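Local coordinates for Serine/threonine-protein kinase Tel1 (Chaetomium thermophilum, PDB 6SKY) that probably acts as a DNA damage sensor, a serine/threonine kinase that transfers phosphate from ATP to [ST]-Q motifs to activate checkpoint signalling, at residues Leu2026-Asn2031 with Thr2038-Tyr2043; Val2422-Phe2427 with Tyr2454-Asp2459; Leu2434-Gln2439 with Arg2843-Tyr2848. All blocks are in the same frame, centred on the assembly; numbering follows the deposited sequence.

Contact 1 of 3, residues Leu2026-Asn2031 with Thr2038-Tyr2043; sequences LPAPVN and TVYKAY
In the alpha-solenoid of the FAT domain, the linker joining helix 2011-2021 to helix 2035-2047 runs back along the helix it leads into, and this contact is the seam between linker and helix. Residues 2026-2031 have no regular secondary structure, while 2038-2043 belong to helix 2035-2047. The backbones stay well apart, A2028 CA and K2041 CA being the closest such pair at 6.9 Å, so Y2040 and K2041 span the gap. The CG of Y2040 is anti to its backbone N (chi1 -178°), and the ring reaches the linker with its hydroxyl foremost. There Y2040 OH accepts a fairly straight hydrogen bond from L2026 N, 3.3 Å long with an N-H...O angle of 160°. The same hydroxyl bonds to the carbonyl O of I2023, which can only accept, so the phenol oxygen is held by one bond in each direction. L2026 crosses Y2040 at about a right angle, its CB lying obliquely to the ring and 4.0 Å from Y2040 CE2. A2028 CB sits at the ring edge, near its plane, while F2015 of helix 2011-2021 makes an edge-to-face contact with the same ring and W2024 meets it as well. An alanine in place of Y2040 would remove both ring and hydroxyl, and would probably leave L2026 N and I2023 O without this shared partner and loosen the linker's packing on the helix. K2041 works differently, lying alongside A2028 with its aliphatic part. K2041 CG comes to 3.6 Å from A2028 CB, and K2041 CD lies almost as near to that methyl. Bends at chi3 and chi4 then bring the ammonium round to the linker backbone, where K2041 NZ makes a weak hydrogen bond of 3.4 Å to P2029 O.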
# COMPACT_ATOMS: atom_id res chain seq x y z
N LEU A 2026 -31.09 -15.17 -22.42
CA LEU A 2026 -30.33 -16.39 -22.53
C LEU A 2026 -31.26 -17.59 -22.38
O LEU A 2026 -32.18 -17.57 -21.57
CB LEU A 2026 -29.25 -16.47 -21.46
CG LEU A 2026 -28.09 -15.48 -21.40
CD1 LEU A 2026 -26.82 -16.23 -21.05
CD2 LEU A 2026 -27.91 -14.73 -22.68
N PRO A 2027 -31.04 -18.64 -23.16
CA PRO A 2027 -31.83 -19.86 -22.98
C PRO A 2027 -31.30 -20.67 -21.81
O PRO A 2027 -30.26 -21.32 -21.89
CB PRO A 2027 -31.62 -20.59 -24.32
CG PRO A 2027 -30.38 -20.01 -24.91
CD PRO A 2027 -29.96 -18.82 -24.13
N ALA A 2028 -32.03 -20.64 -20.71
CA ALA A 2028 -31.56 -21.25 -19.48
C ALA A 2028 -31.77 -22.76 -19.53
O ALA A 2028 -32.86 -23.21 -19.89
CB ALA A 2028 -32.28 -20.66 -18.28
N PRO A 2029 -30.77 -23.56 -19.17
CA PRO A 2029 -30.98 -25.00 -19.12
C PRO A 2029 -32.02 -25.37 -18.08
O PRO A 2029 -32.30 -24.62 -17.14
CB PRO A 2029 -29.60 -25.55 -18.74
CG PRO A 2029 -28.89 -24.41 -18.13
CD PRO A 2029 -29.40 -23.19 -18.81
N VAL A 2030 -32.62 -26.54 -18.25
CA VAL A 2030 -33.63 -27.05 -17.34
C VAL A 2030 -33.03 -28.22 -16.56
O VAL A 2030 -32.24 -28.99 -17.11
CB VAL A 2030 -34.91 -27.46 -18.10
CG1 VAL A 2030 -34.58 -28.47 -19.18
CG2 VAL A 2030 -35.95 -28.00 -17.14
N ASN A 2031 -33.40 -28.32 -15.29
CA ASN A 2031 -32.85 -29.31 -14.37
C ASN A 2031 -31.33 -29.17 -14.25
O ASN A 2031 -30.56 -30.05 -14.63
CB ASN A 2031 -33.24 -30.74 -14.79
CG ASN A 2031 -34.73 -30.98 -14.71
OD1 ASN A 2031 -35.35 -31.41 -15.68
ND2 ASN A 2031 -35.31 -30.70 -13.55
N THR A 2038 -30.99 -20.83 -11.39
CA THR A 2038 -32.26 -20.71 -10.69
C THR A 2038 -32.66 -19.25 -10.51
O THR A 2038 -33.77 -18.83 -10.86
CB THR A 2038 -32.16 -21.39 -9.33
OG1 THR A 2038 -31.93 -22.79 -9.52
CG2 THR A 2038 -33.41 -21.20 -8.54
N VAL A 2039 -31.74 -18.46 -9.96
CA VAL A 2039 -32.01 -17.05 -9.72
C VAL A 2039 -32.24 -16.32 -11.04
O VAL A 2039 -33.13 -15.47 -11.16
CB VAL A 2039 -30.86 -16.46 -8.90
CG1 VAL A 2039 -30.73 -15.01 -9.13
CG2 VAL A 2039 -31.08 -16.74 -7.45
N TYR A 2040 -31.47 -16.67 -12.07
CA TYR A 2040 -31.62 -16.06 -13.38
C TYR A 2040 -32.99 -16.34 -13.97
O TYR A 2040 -33.61 -15.46 -14.56
CB TYR A 2040 -30.54 -16.56 -14.32
CG TYR A 2040 -30.61 -15.92 -15.67
CD1 TYR A 2040 -30.22 -14.62 -15.85
CD2 TYR A 2040 -31.06 -16.62 -16.77
CE1 TYR A 2040 -30.28 -14.03 -17.07
CE2 TYR A 2040 -31.13 -16.04 -17.99
CZ TYR A 2040 -30.74 -14.74 -18.13
OH TYR A 2040 -30.79 -14.14 -19.35
N LYS A 2041 -33.46 -17.58 -13.85
CA LYS A 2041 -34.77 -17.91 -14.41
C LYS A 2041 -35.87 -17.15 -13.70
O LYS A 2041 -36.82 -16.69 -14.34
CB LYS A 2041 -35.02 -19.41 -14.33
CG LYS A 2041 -34.12 -20.20 -15.23
CD LYS A 2041 -34.79 -21.46 -15.70
CE LYS A 2041 -34.97 -22.44 -14.57
NZ LYS A 2041 -33.73 -23.21 -14.34
N ALA A 2042 -35.76 -16.98 -12.39
CA ALA A 2042 -36.74 -16.17 -11.68
C ALA A 2042 -36.76 -14.73 -12.18
O ALA A 2042 -37.83 -14.17 -12.46
CB ALA A 2042 -36.48 -16.21 -10.18
N TYR A 2043 -35.59 -14.11 -12.33
CA TYR A 2043 -35.59 -12.71 -12.77
C TYR A 2043 -35.98 -12.57 -14.23
O TYR A 2043 -36.62 -11.58 -14.60
CB TYR A 2043 -34.22 -12.07 -12.53
CG TYR A 2043 -33.94 -11.83 -11.09
CD1 TYR A 2043 -34.74 -11.01 -10.33
CD2 TYR A 2043 -32.87 -12.44 -10.47
CE1 TYR A 2043 -34.49 -10.81 -9.01
CE2 TYR A 2043 -32.62 -12.24 -9.15
CZ TYR A 2043 -33.43 -11.43 -8.43
OH TYR A 2043 -33.16 -11.23 -7.10

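Contact 2 of 3, residues Val2422-Phe2427 with Tyr2454-Asp2459; sequences VPTRKF and YRICVD
A short turn with helical backbone angles at 2424-2426 lies against the last turns of helix 2444-2459, with T2424 CA and I2456 CA only 5.5 Å apart. This is loop-to-helix packing in the helical FAT region: residues 2422-2427 follow helix 2409-2418, and 2454-2459 end the later helix. T2424 is the central element, its side chain directed at the patch made by R2455, I2456 and D2459. Its OG1 takes the crowded position between backbone N and carbonyl carbon (chi1 45°), and its CG2 is anti to the carbonyl carbon; the two branches therefore serve different partners. T2424 OG1 donates a hydrogen bond of 2.8 Å to D2459 OD2, arriving from above the carboxylate plane, 34° out of it. The bond gives this carboxylate oxygen, on the final residue of the helix, a hydroxyl donor from the turn. I2456 fills the middle: its CG1 lies 4.0 Å from T2424 CB, and its extended tip, CD1, touches F2427 CB at 3.6 Å. M2431 of helix 2431-2434 also packs on I2456, while V2422 rests on L2382 and L2385 of helix 2348-2387. On the outward side of the turn, R2425 and K2426 form salt bridges with D2389 and D2392, respectively. The chain of R2455 bends at chi3 and swings its guanidinium back past the threonine methyl, obliquely and without a bond, R2455 NH2 lying 3.4 Å from T2424 CG2.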
# COMPACT_ATOMS: atom_id res chain seq x y z
N VAL A 2422 -24.67 13.09 32.58
CA VAL A 2422 -24.15 11.83 32.07
C VAL A 2422 -24.77 10.70 32.88
O VAL A 2422 -24.83 10.79 34.11
CB VAL A 2422 -22.62 11.79 32.15
CG1 VAL A 2422 -22.09 10.61 31.38
CG2 VAL A 2422 -22.04 13.07 31.62
N PRO A 2423 -25.26 9.64 32.24
CA PRO A 2423 -25.65 8.46 33.00
C PRO A 2423 -24.46 7.88 33.74
O PRO A 2423 -23.35 7.82 33.21
CB PRO A 2423 -26.15 7.50 31.92
CG PRO A 2423 -26.47 8.36 30.77
CD PRO A 2423 -25.52 9.49 30.81
N THR A 2424 -24.69 7.45 34.98
CA THR A 2424 -23.57 6.93 35.76
C THR A 2424 -23.12 5.56 35.29
O THR A 2424 -22.11 5.07 35.78
CB THR A 2424 -23.93 6.87 37.23
OG1 THR A 2424 -25.24 6.32 37.38
CG2 THR A 2424 -23.92 8.25 37.82
N ARG A 2425 -23.83 4.93 34.36
CA ARG A 2425 -23.37 3.66 33.83
C ARG A 2425 -22.16 3.81 32.93
O ARG A 2425 -21.55 2.80 32.56
CB ARG A 2425 -24.49 2.96 33.08
CG ARG A 2425 -24.88 3.65 31.81
CD ARG A 2425 -25.90 2.86 31.04
NE ARG A 2425 -26.07 3.39 29.70
CZ ARG A 2425 -26.93 4.34 29.37
NH1 ARG A 2425 -27.02 4.76 28.12
NH2 ARG A 2425 -27.71 4.88 30.29
N LYS A 2426 -21.81 5.03 32.54
CA LYS A 2426 -20.62 5.26 31.75
C LYS A 2426 -19.36 5.23 32.60
O LYS A 2426 -18.28 4.90 32.10
CB LYS A 2426 -20.71 6.60 31.04
CG LYS A 2426 -22.04 6.88 30.39
CD LYS A 2426 -22.13 6.25 29.04
CE LYS A 2426 -23.31 6.82 28.30
NZ LYS A 2426 -23.30 6.43 26.88
N PHE A 2427 -19.48 5.56 33.88
CA PHE A 2427 -18.36 5.55 34.81
C PHE A 2427 -18.33 4.32 35.69
O PHE A 2427 -17.45 4.21 36.54
CB PHE A 2427 -18.40 6.79 35.70
CG PHE A 2427 -18.53 8.06 34.95
CD1 PHE A 2427 -17.45 8.62 34.31
CD2 PHE A 2427 -19.73 8.73 34.90
CE1 PHE A 2427 -17.57 9.79 33.63
CE2 PHE A 2427 -19.85 9.91 34.22
CZ PHE A 2427 -18.77 10.44 33.58
N TYR A 2454 -20.62 8.57 44.92
CA TYR A 2454 -21.86 8.28 45.61
C TYR A 2454 -22.97 7.91 44.64
O TYR A 2454 -23.68 6.92 44.85
CB TYR A 2454 -22.25 9.50 46.44
CG TYR A 2454 -23.54 9.37 47.19
CD1 TYR A 2454 -23.58 8.74 48.41
CD2 TYR A 2454 -24.71 9.90 46.69
CE1 TYR A 2454 -24.76 8.62 49.10
CE2 TYR A 2454 -25.88 9.78 47.37
CZ TYR A 2454 -25.90 9.14 48.58
OH TYR A 2454 -27.08 9.03 49.26
N ARG A 2455 -23.14 8.69 43.58
CA ARG A 2455 -24.21 8.40 42.62
C ARG A 2455 -23.97 7.09 41.88
O ARG A 2455 -24.93 6.38 41.57
CB ARG A 2455 -24.35 9.55 41.64
CG ARG A 2455 -24.94 10.78 42.27
CD ARG A 2455 -25.27 11.84 41.25
NE ARG A 2455 -24.08 12.35 40.58
CZ ARG A 2455 -23.82 12.17 39.30
NH1 ARG A 2455 -22.71 12.65 38.77
NH2 ARG A 2455 -24.67 11.50 38.54
N ILE A 2456 -22.71 6.75 41.59
CA ILE A 2456 -22.45 5.45 40.97
C ILE A 2456 -22.83 4.33 41.92
O ILE A 2456 -23.45 3.34 41.51
CB ILE A 2456 -20.98 5.33 40.54
CG1 ILE A 2456 -20.66 6.34 39.45
CG2 ILE A 2456 -20.71 3.95 40.03
CD1 ILE A 2456 -19.21 6.42 39.16
N CYS A 2457 -22.45 4.44 43.19
CA CYS A 2457 -22.79 3.38 44.14
C CYS A 2457 -24.27 3.29 44.41
O CYS A 2457 -24.75 2.24 44.84
CB CYS A 2457 -22.04 3.58 45.45
SG CYS A 2457 -20.27 3.50 45.28
N VAL A 2458 -25.02 4.37 44.19
CA VAL A 2458 -26.47 4.30 44.39
C VAL A 2458 -27.17 3.71 43.18
O VAL A 2458 -28.09 2.90 43.32
CB VAL A 2458 -27.02 5.69 44.74
CG1 VAL A 2458 -28.51 5.67 44.74
CG2 VAL A 2458 -26.54 6.09 46.09
N ASP A 2459 -26.76 4.08 41.96
CA ASP A 2459 -27.44 3.53 40.79
C ASP A 2459 -27.04 2.09 40.51
O ASP A 2459 -27.89 1.28 40.15
CB ASP A 2459 -27.16 4.39 39.56
CG ASP A 2459 -27.78 5.75 39.64
OD1 ASP A 2459 -28.38 6.07 40.69
OD2 ASP A 2459 -27.68 6.51 38.66

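Contact 3 of 3, residues Leu2434-Gln2439 with Arg2843-Tyr2848; sequences LSSRLQ and RHDTLY. Unlike the reference sequence in segment 2843-2848: L2847 (reference Phe). Residue 2848 of segment 2843-2848 comes from a tag, linker or insertion.
Two loops 404 residues apart in sequence meet here, a type I turn from L2434 to R2437 facing a second one from D2845 to Y2848, the last an inserted residue, and S2436 forms the tight centre. Its OG is anti to the backbone N (chi1 155°) and projects between D2845 and T2846. S2436 OG donates to D2845 OD1 at 3.1 Å, meeting that oxygen nearly along its C-O axis, and receives a weak hydrogen bond of 3.3 Å from T2846 OG1. The second carboxylate oxygen, D2845 OD2, is held by a salt bridge to R2617, so the buried aspartate is gripped from both loop and helix. R2437, bent at chi2 and chi3, crosses T2846 at about a right angle without bonding to it; its CD rests 3.7 Å from T2846 OG1, and H2844 O lies at the edge of its guanidinium. The outer part is looser. T2846 is exposed to solvent, and L2847, a departure from the reference sequence, brings its side chain no nearer than CG, 4.2 Å from S2436 OG. The contact joins the FAT region to the kinase domain: helix 2394-2404 touches R2437 and H2844, helix 2444-2459 lies against L2434 and R2437 on the FAT side, and helix 2616-2632 packs on D2845 and L2847 on the kinase side.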
# COMPACT_ATOMS: atom_id res chain seq x y z
N LEU A 2434 -11.53 5.89 40.35
CA LEU A 2434 -12.25 6.97 41.01
C LEU A 2434 -12.11 6.88 42.52
O LEU A 2434 -11.87 7.89 43.19
CB LEU A 2434 -13.71 6.95 40.61
CG LEU A 2434 -14.02 7.38 39.19
CD1 LEU A 2434 -15.47 7.16 38.88
CD2 LEU A 2434 -13.65 8.82 39.00
N SER A 2435 -12.27 5.69 43.08
CA SER A 2435 -12.17 5.50 44.52
C SER A 2435 -10.74 5.53 45.02
O SER A 2435 -10.52 5.45 46.23
CB SER A 2435 -12.83 4.18 44.91
OG SER A 2435 -12.18 3.08 44.31
N SER A 2436 -9.77 5.62 44.13
CA SER A 2436 -8.38 5.75 44.53
C SER A 2436 -7.96 7.20 44.72
O SER A 2436 -6.91 7.45 45.32
CB SER A 2436 -7.47 5.08 43.50
OG SER A 2436 -6.18 5.63 43.52
N ARG A 2437 -8.73 8.15 44.21
CA ARG A 2437 -8.43 9.56 44.32
C ARG A 2437 -9.28 10.26 45.37
O ARG A 2437 -9.24 11.48 45.47
CB ARG A 2437 -8.63 10.25 42.97
CG ARG A 2437 -7.76 9.71 41.88
CD ARG A 2437 -6.33 10.14 42.07
NE ARG A 2437 -6.24 11.59 42.20
CZ ARG A 2437 -5.78 12.40 41.26
NH1 ARG A 2437 -5.36 11.91 40.11
NH2 ARG A 2437 -5.74 13.70 41.48
N LEU A 2438 -10.05 9.51 46.15
CA LEU A 2438 -10.90 10.11 47.16
C LEU A 2438 -10.06 10.66 48.30
O LEU A 2438 -9.13 10.01 48.77
CB LEU A 2438 -11.88 9.08 47.70
CG LEU A 2438 -13.00 8.64 46.77
CD1 LEU A 2438 -13.83 7.60 47.44
CD2 LEU A 2438 -13.83 9.83 46.42
N GLN A 2439 -10.41 11.86 48.73
CA GLN A 2439 -9.80 12.48 49.90
C GLN A 2439 -10.79 13.46 50.48
O GLN A 2439 -11.74 13.88 49.82
CB GLN A 2439 -8.49 13.18 49.55
CG GLN A 2439 -7.30 12.26 49.56
CD GLN A 2439 -6.05 12.93 49.12
OE1 GLN A 2439 -6.05 14.12 48.82
NE2 GLN A 2439 -4.96 12.18 49.08
N ARG A 2843 -2.23 5.35 34.72
CA ARG A 2843 -1.16 6.17 35.26
C ARG A 2843 -1.63 7.07 36.39
O ARG A 2843 -0.82 7.47 37.24
CB ARG A 2843 -0.54 7.02 34.15
CG ARG A 2843 0.85 7.51 34.45
CD ARG A 2843 1.12 8.80 33.71
NE ARG A 2843 1.07 8.66 32.27
CZ ARG A 2843 2.12 8.41 31.50
NH1 ARG A 2843 1.99 8.30 30.19
NH2 ARG A 2843 3.32 8.26 32.05
N HIS A 2844 -2.92 7.41 36.43
CA HIS A 2844 -3.50 8.23 37.48
C HIS A 2844 -4.14 7.39 38.57
O HIS A 2844 -5.04 7.86 39.27
CB HIS A 2844 -4.52 9.19 36.89
CG HIS A 2844 -3.99 9.99 35.75
ND1 HIS A 2844 -4.64 10.09 34.54
CD2 HIS A 2844 -2.85 10.71 35.63
CE1 HIS A 2844 -3.93 10.85 33.73
NE2 HIS A 2844 -2.85 11.24 34.36
N ASP A 2845 -3.71 6.14 38.71
CA ASP A 2845 -4.16 5.26 39.78
C ASP A 2845 -3.08 5.26 40.85
O ASP A 2845 -1.98 4.74 40.63
CB ASP A 2845 -4.43 3.86 39.24
CG ASP A 2845 -5.28 3.05 40.17
OD1 ASP A 2845 -5.65 3.56 41.24
OD2 ASP A 2845 -5.59 1.89 39.83
N THR A 2846 -3.39 5.84 42.01
CA THR A 2846 -2.39 6.02 43.05
C THR A 2846 -1.89 4.69 43.59
O THR A 2846 -0.75 4.59 44.05
CB THR A 2846 -2.97 6.86 44.18
OG1 THR A 2846 -3.79 7.89 43.63
CG2 THR A 2846 -1.87 7.49 44.99
N LEU A 2847 -2.72 3.65 43.54
CA LEU A 2847 -2.48 2.42 44.26
C LEU A 2847 -1.89 1.32 43.39
O LEU A 2847 -1.67 0.21 43.89
CB LEU A 2847 -3.78 1.93 44.90
CG LEU A 2847 -4.37 2.82 45.98
CD1 LEU A 2847 -5.75 2.37 46.35
CD2 LEU A 2847 -3.47 2.79 47.18
N TYR A 2848 -1.64 1.58 42.12
CA TYR A 2848 -1.04 0.58 41.24
C TYR A 2848 0.47 0.69 41.31
O TYR A 2848 1.02 1.78 41.14
CB TYR A 2848 -1.53 0.75 39.80
CG TYR A 2848 -1.05 -0.36 38.90
CD1 TYR A 2848 -1.57 -1.63 39.00
CD2 TYR A 2848 -0.06 -0.13 37.97
CE1 TYR A 2848 -1.13 -2.63 38.19
CE2 TYR A 2848 0.39 -1.13 37.16
CZ TYR A 2848 -0.15 -2.38 37.28
OH TYR A 2848 0.30 -3.38 36.46

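Overall arrangement
Contacts 2 and 3 are neighbours, their centres 18 Å apart, and they touch directly where I2456 CD1 meets L2434 CD1 at 3.8 Å. Their segments alternate along the chain, so helix 2444-2459 links the loop of contact 3 back to the turn of contact 2, and of their four segments only 2843-2848 belongs to the kinase domain. Contact 1 closes earlier in the sequence and lies on the opposite side of the chain's centre: its centre is 61 Å from that of contact 2 and 69 Å from that of contact 3. All three lie away from the nucleotide pocket, which includes K2610, and from the magnesium site at N2765 and D2779.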